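Local atomic coordinates of sorbitol dehydrogenase (Gluconobacter oxydans, PDB entry 5ITG), a protein that probably oxidises D-sorbitol to L-sorbose, with NAD or NADP as the hydride acceptor. Residues K8-N13 with V95-A100; F37-A42 with R230-V235. All coordinates share one frame; numbering follows the deposited sequence.

Interaction 1 (K8-N13 with V95-A100); sequences KSLPAN and VRVMGA
In V97 the first torsion (chi1 178°) sets CG1 anti to the backbone N and CG2 beside that N, which turns one methyl to K8 and the other to L10. The K8 chain runs extended through chi3 and bends at chi4 (-59°), which brings NZ against the CG1 methyl of V97. K8 NZ ends 3.3 Å from V97 CG1. The pair makes no bond, and NZ is a buried amino group with no polar partner in the model. Such a setting would probably be costly for a full charge. L10 brings its branch point to V97: L10 CG lies 3.8 Å from V97 CG2, and L10 CD1 follows at 4.0 Å. This is the apolar part of the contact. Farther along, the amide of N13 reaches a second valine, with N13 ND2 4.0 Å from V95 CG1. No hydrogen bond joins K8-N13 to V95-A100. The backbone link comes just after, where Q15 of strand 14-15 bonds to V95 and V97 of strand 93-106. The N-terminal segment thus leads into a short parallel pairing. V95 also packs on S83 and T85 of strand 82-87, the antiparallel neighbour, while L10 touches L249.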
loop_
_atom_site.group_PDB
_atom_site.type_symbol
_atom_site.label_atom_id
_atom_site.label_comp_id
_atom_site.label_asym_id
_atom_site.label_seq_id
_atom_site.Cartn_x
_atom_site.Cartn_y
_atom_site.Cartn_z
ATOM N N LYS A 8 30.941 -10.038 -1.538
ATOM C CA LYS A 8 29.745 -10.857 -1.685
ATOM C C LYS A 8 29.963 -12.323 -1.345
ATOM O O LYS A 8 29.468 -13.213 -2.037
ATOM C CB LYS A 8 29.179 -10.736 -3.101
ATOM C CG LYS A 8 28.333 -9.497 -3.301
ATOM C CD LYS A 8 27.589 -9.544 -4.615
ATOM C CE LYS A 8 26.485 -8.509 -4.637
ATOM N NZ LYS A 8 25.523 -8.734 -3.518
ATOM N N SER A 9 30.714 -12.563 -0.273
ATOM C CA SER A 9 30.986 -13.914 0.207
ATOM C C SER A 9 30.158 -14.054 1.483
ATOM O O SER A 9 30.672 -14.416 2.543
ATOM C CB SER A 9 32.472 -14.084 0.529
ATOM O OG SER A 9 33.274 -13.858 -0.616
ATOM N N LEU A 10 28.870 -13.746 1.357
ATOM C CA LEU A 10 27.924 -13.790 2.463
ATOM C C LEU A 10 27.831 -15.158 3.134
ATOM O O LEU A 10 28.135 -16.184 2.525
ATOM C CB LEU A 10 26.527 -13.391 1.972
ATOM C CG LEU A 10 26.332 -12.149 1.097
ATOM C CD1 LEU A 10 27.056 -10.963 1.708
ATOM C CD2 LEU A 10 26.843 -12.425 -0.306
ATOM N N PRO A 11 27.410 -15.183 4.409
ATOM C CA PRO A 11 27.264 -16.425 5.174
ATOM C C PRO A 11 26.306 -17.376 4.465
ATOM O O PRO A 11 25.447 -16.944 3.697
ATOM C CB PRO A 11 26.715 -15.938 6.508
ATOM C CG PRO A 11 27.381 -14.611 6.663
ATOM C CD PRO A 11 27.230 -14.010 5.284
ATOM N N ALA A 12 26.455 -18.669 4.732
ATOM C CA ALA A 12 25.624 -19.698 4.112
ATOM C C ALA A 12 24.120 -19.432 4.199
ATOM O O ALA A 12 23.354 -19.896 3.356
ATOM C CB ALA A 12 25.942 -21.053 4.734
ATOM N N ASN A 13 23.703 -18.685 5.215
ATOM C CA ASN A 13 22.287 -18.382 5.418
ATOM C C ASN A 13 21.785 -17.201 4.588
ATOM O O ASN A 13 20.579 -17.023 4.415
ATOM C CB ASN A 13 22.031 -18.093 6.898
ATOM C CG ASN A 13 22.680 -16.801 7.354
ATOM O OD1 ASN A 13 23.889 -16.611 7.198
ATOM N ND2 ASN A 13 21.879 -15.901 7.921
ATOM N N VAL A 95 17.074 -14.286 4.627
ATOM C CA VAL A 95 17.669 -13.004 4.264
ATOM C C VAL A 95 18.451 -13.088 2.962
ATOM O O VAL A 95 19.085 -14.104 2.661
ATOM C CB VAL A 95 18.587 -12.464 5.394
ATOM C CG1 VAL A 95 19.753 -13.405 5.628
ATOM C CG2 VAL A 95 19.082 -11.070 5.035
ATOM N N ARG A 96 18.391 -12.013 2.182
ATOM C CA ARG A 96 19.079 -11.966 0.901
ATOM C C ARG A 96 19.624 -10.572 0.620
ATOM O O ARG A 96 19.106 -9.574 1.127
ATOM C CB ARG A 96 18.119 -12.374 -0.220
ATOM C CG ARG A 96 16.921 -11.440 -0.387
ATOM C CD ARG A 96 15.935 -12.003 -1.392
ATOM N NE ARG A 96 16.584 -12.279 -2.669
ATOM C CZ ARG A 96 16.082 -13.069 -3.611
ATOM N NH1 ARG A 96 14.914 -13.671 -3.424
ATOM N NH2 ARG A 96 16.748 -13.257 -4.742
ATOM N N VAL A 97 20.685 -10.513 -0.179
ATOM C CA VAL A 97 21.291 -9.245 -0.553
ATOM C C VAL A 97 20.742 -8.916 -1.935
ATOM O O VAL A 97 20.937 -9.666 -2.889
ATOM C CB VAL A 97 22.834 -9.351 -0.597
ATOM C CG1 VAL A 97 23.444 -8.026 -1.031
ATOM C CG2 VAL A 97 23.356 -9.744 0.771
HETATM N N MSE A 98 20.041 -7.793 -2.020
HETATM C CA MSE A 98 19.408 -7.336 -3.249
HETATM C C MSE A 98 20.345 -6.531 -4.147
HETATM O O MSE A 98 21.022 -5.621 -3.678
HETATM C CB MSE A 98 18.202 -6.471 -2.883
HETATM C CG MSE A 98 17.207 -7.150 -1.958
HETATM SE SE MSE A 98 15.958 -8.215 -2.951
HETATM C CE MSE A 98 14.947 -6.752 -3.714
ATOM N N GLY A 99 20.356 -6.844 -5.440
ATOM C CA GLY A 99 21.222 -6.124 -6.357
ATOM C C GLY A 99 20.551 -5.344 -7.481
ATOM O O GLY A 99 21.236 -4.680 -8.261
ATOM N N ALA A 100 19.222 -5.393 -7.558
ATOM C CA ALA A 100 18.485 -4.701 -8.618
ATOM C C ALA A 100 18.702 -3.185 -8.720
ATOM O O ALA A 100 18.672 -2.627 -9.818
ATOM C CB ALA A 100 16.988 -4.999 -8.489
#

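Interaction 2 (F37-A42 with R230-V235); sequences FRAHEA and RITPTV
The turn between helices 35-39 and 41-46 of the Rossmann domain is gripped here by the loop that follows strand 226-228. A39 is the last residue of the first helix, and H40 stands at the N-cap position of the second. R230 donates from NH1 to the A39 carbonyl oxygen. The distance from R230 NH1 to A39 O is 2.8 Å, with an N-H...O angle of 146°. The donor sits nearly in line with the C=O bond (C=O...N 164°), and the oxygen is tilted a little out of the guanidinium plane. R230 leaves its backbone extended and turns at chi3 (-136°), which carries the guanidinium alongside the end of the helix. The same oxygen also lies 3.3 Å from R230 CD, so the chain passes close beside it.

Two weaker contacts lie near this bond. R230 CB comes to the edge of the H40 ring, 4.2 Å from H40 CD2, and the ring plane is steeply turned against the guanidinium. In the second, the A39 methyl faces both branches of T232. A39 CB is 3.7 Å from T232 OG1 and 3.8 Å from T232 CG2. T232 OG1 donates in turn to R230 O at 3.2 Å, from above the carbonyl plane, which ties the loop to itself.

R230 has further partners. NH2 forms a salt bridge with E86, NE bonds to E258 O, and F43 receives a cation-pi contact. H40 NE2 bonds to Q262 O. All three guanidinium nitrogens are therefore engaged, which should limit rotation of the group. The salt bridge with E86 probably balances the charge of the buried R230, and the A39 carbonyl, at the C-terminal end of a short helix, probably adds a favourable partner for it.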
loop_
_atom_site.group_PDB
_atom_site.type_symbol
_atom_site.label_atom_id
_atom_site.label_comp_id
_atom_site.label_asym_id
_atom_site.label_seq_id
_atom_site.Cartn_x
_atom_site.Cartn_y
_atom_site.Cartn_z
ATOM N N PHE A 37 9.342 0.165 -1.777
ATOM C CA PHE A 37 9.926 -0.026 -3.103
ATOM C C PHE A 37 11.006 -1.099 -3.049
ATOM O O PHE A 37 11.037 -2.018 -3.865
ATOM C CB PHE A 37 10.559 1.282 -3.610
ATOM C CG PHE A 37 11.664 1.065 -4.616
ATOM C CD1 PHE A 37 11.373 0.657 -5.912
ATOM C CD2 PHE A 37 13.001 1.190 -4.240
ATOM C CE1 PHE A 37 12.398 0.371 -6.823
ATOM C CE2 PHE A 37 14.037 0.904 -5.145
ATOM C CZ PHE A 37 13.733 0.494 -6.436
ATOM N N ARG A 38 11.895 -0.971 -2.072
ATOM C CA ARG A 38 13.003 -1.900 -1.924
ATOM C C ARG A 38 12.598 -3.343 -1.605
ATOM O O ARG A 38 13.339 -4.275 -1.927
ATOM C CB ARG A 38 13.955 -1.365 -0.862
ATOM C CG ARG A 38 14.563 -0.024 -1.235
ATOM C CD ARG A 38 15.187 0.619 -0.011
ATOM N NE ARG A 38 16.222 -0.243 0.530
ATOM C CZ ARG A 38 16.611 -0.260 1.800
ATOM N NH1 ARG A 38 16.052 0.545 2.692
ATOM N NH2 ARG A 38 17.565 -1.098 2.171
ATOM N N ALA A 39 11.429 -3.526 -0.992
ATOM C CA ALA A 39 10.949 -4.861 -0.628
ATOM C C ALA A 39 9.858 -5.391 -1.554
ATOM O O ALA A 39 9.466 -6.556 -1.461
ATOM C CB ALA A 39 10.434 -4.848 0.814
ATOM N N HIS A 40 9.370 -4.546 -2.453
ATOM C CA HIS A 40 8.302 -4.961 -3.354
ATOM C C HIS A 40 8.742 -4.856 -4.813
ATOM O O HIS A 40 9.173 -5.849 -5.396
ATOM C CB HIS A 40 7.049 -4.111 -3.074
ATOM C CG HIS A 40 5.837 -4.529 -3.848
ATOM N ND1 HIS A 40 5.529 -4.008 -5.084
ATOM C CD2 HIS A 40 4.858 -5.422 -3.562
ATOM C CE1 HIS A 40 4.410 -4.557 -5.526
ATOM N NE2 HIS A 40 3.983 -5.419 -4.620
ATOM N N GLU A 41 8.668 -3.664 -5.399
ATOM C CA GLU A 41 9.076 -3.497 -6.794
ATOM C C GLU A 41 10.488 -4.039 -7.059
ATOM O O GLU A 41 10.703 -4.819 -7.989
ATOM C CB GLU A 41 9.024 -2.024 -7.204
ATOM C CG GLU A 41 9.231 -1.822 -8.708
ATOM C CD GLU A 41 9.351 -0.366 -9.105
ATOM O OE1 GLU A 41 8.656 0.473 -8.496
ATOM O OE2 GLU A 41 10.126 -0.060 -10.042
ATOM N N ALA A 42 11.452 -3.623 -6.247
ATOM C CA ALA A 42 12.827 -4.080 -6.422
ATOM C C ALA A 42 12.907 -5.593 -6.255
ATOM O O ALA A 42 13.718 -6.266 -6.902
ATOM C CB ALA A 42 13.744 -3.387 -5.410
ATOM N N ARG A 230 2.170 -6.122 0.674
ATOM C CA ARG A 230 3.421 -6.396 1.390
ATOM C C ARG A 230 3.806 -5.427 2.491
ATOM O O ARG A 230 4.363 -4.349 2.252
ATOM C CB ARG A 230 4.621 -6.577 0.453
ATOM C CG ARG A 230 5.791 -7.190 1.226
ATOM C CD ARG A 230 6.941 -7.678 0.367
ATOM N NE ARG A 230 7.387 -8.984 0.843
ATOM C CZ ARG A 230 8.398 -9.678 0.329
ATOM N NH1 ARG A 230 9.100 -9.199 -0.687
ATOM N NH2 ARG A 230 8.686 -10.871 0.824
ATOM N N ILE A 231 3.510 -5.841 3.714
ATOM C CA ILE A 231 3.820 -5.041 4.886
ATOM C C ILE A 231 5.331 -4.945 5.018
ATOM O O ILE A 231 6.026 -5.958 5.074
ATOM C CB ILE A 231 3.240 -5.686 6.156
ATOM C CG1 ILE A 231 1.736 -5.933 5.972
ATOM C CG2 ILE A 231 3.511 -4.798 7.364
ATOM C CD1 ILE A 231 0.943 -4.702 5.605
ATOM N N THR A 232 5.827 -3.713 5.054
ATOM C CA THR A 232 7.251 -3.434 5.172
ATOM C C THR A 232 7.339 -2.274 6.158
ATOM O O THR A 232 7.338 -1.111 5.760
ATOM C CB THR A 232 7.830 -3.011 3.814
ATOM O OG1 THR A 232 7.446 -3.977 2.825
ATOM C CG2 THR A 232 9.354 -2.929 3.877
ATOM N N PRO A 233 7.406 -2.586 7.463
ATOM C CA PRO A 233 7.480 -1.635 8.581
ATOM C C PRO A 233 8.668 -0.684 8.564
ATOM O O PRO A 233 9.681 -0.942 7.915
ATOM C CB PRO A 233 7.513 -2.545 9.814
ATOM C CG PRO A 233 6.858 -3.813 9.339
ATOM C CD PRO A 233 7.459 -3.969 7.963
ATOM N N THR A 234 8.527 0.421 9.289
ATOM C CA THR A 234 9.590 1.406 9.399
ATOM C C THR A 234 10.765 0.708 10.065
ATOM O O THR A 234 10.565 -0.161 10.904
ATOM C CB THR A 234 9.167 2.587 10.290
ATOM O OG1 THR A 234 8.063 3.273 9.688
ATOM C CG2 THR A 234 10.330 3.556 10.470
ATOM N N VAL A 235 11.984 1.093 9.700
ATOM C CA VAL A 235 13.173 0.482 10.283
ATOM C C VAL A 235 13.849 1.433 11.268
ATOM O O VAL A 235 14.406 2.455 10.871
ATOM C CB VAL A 235 14.198 0.093 9.191
ATOM C CG1 VAL A 235 15.397 -0.602 9.828
ATOM C CG2 VAL A 235 13.543 -0.826 8.157
#

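How the interactions relate
The centres of interactions 1 and 2 are about 17 Å apart. Their segments alternate along the chain, in the order 8-13, 37-42, 95-100, 230-235. The two contacts meet directly where strand 93-106 passes the helical turn. The selenomethionine M98 places CE 3.5 Å from both R38 O and A42 O. A100 packs there too, and the backbone N of G99 bonds to E46 of helix 41-46. Strand 82-87 also connects them: V95 packs on it in interaction 1, and its E86 pairs with R230 of interaction 2. Interaction 1 lies at the partly buried periphery, whereas interaction 2 lies deeper. Together they tie the N-terminal segment and the loop after strand 226-228 to the eight-stranded sheet and helices 35-39 and 41-46 of the Rossmann domain.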